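PDB 2O2X: hypothetical protein from Mesorhizobium loti, which removes the C-7 phosphate from D-glycero-beta-D-manno-heptose 1,7-bisphosphate, a magnesium-dependent step in the biosynthesis of ADP-heptose. Local coordinates for residues L36-T41 with T79-I84. Numbering follows the deposited sequence.
Sequences LDRDGT and TNQSGI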
# COMPACT_ATOMS: atom_id res chain seq x y z
N LEU A 36 -2.11 1.65 -0.53
CA LEU A 36 -2.57 0.30 -0.82
C LEU A 36 -1.61 -0.71 -0.26
O LEU A 36 -0.41 -0.66 -0.52
CB LEU A 36 -2.64 0.07 -2.34
CG LEU A 36 -3.57 1.00 -3.14
CD1 LEU A 36 -3.48 0.71 -4.64
CD2 LEU A 36 -5.01 0.87 -2.64
N ASP A 37 -2.13 -1.70 0.44
CA ASP A 37 -1.35 -2.92 0.67
C ASP A 37 -1.17 -3.62 -0.71
O ASP A 37 -1.88 -3.30 -1.68
CB ASP A 37 -2.09 -3.82 1.67
CG ASP A 37 -1.26 -5.04 2.11
OD1 ASP A 37 -0.03 -5.05 2.03
OD2 ASP A 37 -1.87 -6.00 2.59
N ARG A 38 -0.22 -4.56 -0.82
CA ARG A 38 0.02 -5.24 -2.07
C ARG A 38 -0.63 -6.65 -2.08
O ARG A 38 -1.63 -6.85 -2.77
CB ARG A 38 1.50 -5.27 -2.44
CG ARG A 38 1.71 -5.44 -3.95
CD ARG A 38 3.11 -5.92 -4.30
NE ARG A 38 3.24 -7.33 -3.95
CZ ARG A 38 4.40 -7.97 -3.82
NH1 ARG A 38 5.55 -7.34 -4.04
NH2 ARG A 38 4.39 -9.23 -3.46
N ASP A 39 -0.08 -7.60 -1.34
CA ASP A 39 -0.55 -8.98 -1.37
C ASP A 39 -1.90 -9.09 -0.69
O ASP A 39 -2.01 -8.84 0.52
CB ASP A 39 0.47 -9.89 -0.68
CG ASP A 39 1.85 -9.85 -1.34
OD1 ASP A 39 1.94 -10.10 -2.55
OD2 ASP A 39 2.83 -9.62 -0.61
N GLY A 40 -2.92 -9.51 -1.45
CA GLY A 40 -4.30 -9.54 -0.96
C GLY A 40 -5.15 -8.33 -1.35
O GLY A 40 -6.38 -8.31 -1.13
N THR A 41 -4.53 -7.33 -1.98
CA THR A 41 -5.19 -6.08 -2.31
C THR A 41 -5.00 -5.79 -3.79
O THR A 41 -5.97 -5.84 -4.56
CB THR A 41 -4.70 -4.93 -1.40
OG1 THR A 41 -5.07 -5.21 -0.05
CG2 THR A 41 -5.31 -3.59 -1.77
N THR A 79 3.83 -2.32 2.05
CA THR A 79 3.72 -3.79 2.12
C THR A 79 4.70 -4.35 3.14
O THR A 79 5.88 -4.02 3.12
CB THR A 79 3.92 -4.46 0.73
OG1 THR A 79 3.91 -5.88 0.84
CG2 THR A 79 5.21 -4.06 0.06
N ASN A 80 4.21 -5.23 4.01
CA ASN A 80 5.07 -6.04 4.87
C ASN A 80 5.47 -7.28 4.06
O ASN A 80 4.65 -7.96 3.45
CB ASN A 80 4.36 -6.56 6.12
CG ASN A 80 4.04 -5.47 7.18
OD1 ASN A 80 4.53 -4.34 7.15
ND2 ASN A 80 3.22 -5.86 8.19
N GLN A 81 6.77 -7.57 4.05
CA GLN A 81 7.36 -8.71 3.38
C GLN A 81 8.13 -9.56 4.38
O GLN A 81 9.37 -9.72 4.29
CB GLN A 81 8.24 -8.21 2.23
CG GLN A 81 7.45 -7.51 1.11
CD GLN A 81 6.68 -8.49 0.25
OE1 GLN A 81 7.21 -9.54 -0.15
NE2 GLN A 81 5.44 -8.14 -0.08
N SER A 82 7.41 -10.14 5.34
CA SER A 82 8.04 -10.90 6.42
C SER A 82 8.77 -12.13 5.93
O SER A 82 9.66 -12.62 6.62
CB SER A 82 7.01 -11.32 7.46
OG SER A 82 6.16 -12.33 6.93
N GLY A 83 8.44 -12.62 4.74
CA GLY A 83 9.12 -13.79 4.21
C GLY A 83 10.61 -13.56 4.08
O GLY A 83 11.38 -14.51 4.10
N ILE A 84 11.03 -12.30 3.93
CA ILE A 84 12.44 -11.97 3.83
C ILE A 84 13.15 -12.24 5.15
O ILE A 84 14.17 -12.91 5.16
CB ILE A 84 12.63 -10.50 3.30
CG1 ILE A 84 12.07 -10.42 1.88
CG2 ILE A 84 14.10 -10.11 3.32
CD1 ILE A 84 12.02 -9.04 1.28
O HOH W 1 1.42 -6.26 4.36
O HOH W 2 1.50 -6.92 0.98
O HOH W 3 7.17 -10.03 -2.82
O HOH W 4 2.61 -9.13 2.07
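The Arg38 guanidinium carries the Gln81 amide nitrogen over one face, NE2 standing 3.6 Å above the plane and off toward the rim, the two flat groups tilted 50° apart. In the guanidinium plane, at its edge, sit Asp39 OD1 and a water that accepts from Arg38 NH2 and donates to Gln81 OE1. NH2 of Arg38 reaches OD1 of Asp39 at 2.8 Å, a fairly straight hydrogen bond within a salt bridge, met on the syn side of the carboxylate; NH1 is hydrogen-bonded to OD1 of Asn98, on helix 91-107. The other carboxylate oxygen, OD2, accepts a bent bond from Gln81 NE2 at 3.0 Å. That same NE2 gives a straighter bond to OG1 of Thr79, 2.9 Å away; this in-plane bond and the water on OE1 hold the amide's rotation, the tilted bond to Asp39 adding to the grip. This is the catalytic centre of a HAD phosphatase: the DxD motif follows strand 34-36, and Thr79 lies near the end of the neighbouring parallel strand 75-80. As in related phosphatases, Asp37 is probably the nucleophile, Asp39 the proton donor and Thr79 a stabiliser of the phosphoryl group. An alanine at Asp39 would probably leave the Arg38 guanidinium without its carboxylate mate and Gln81 NE2 with one anchor fewer. With CG anti to its backbone N (chi1 -173°), Asp37 brings OD1 to a salt bridge with Lys137. A water 2.6 Å from Asp37 OD1 lies equally close to Thr79 OG1 and accepts from the backbone N of Asp39.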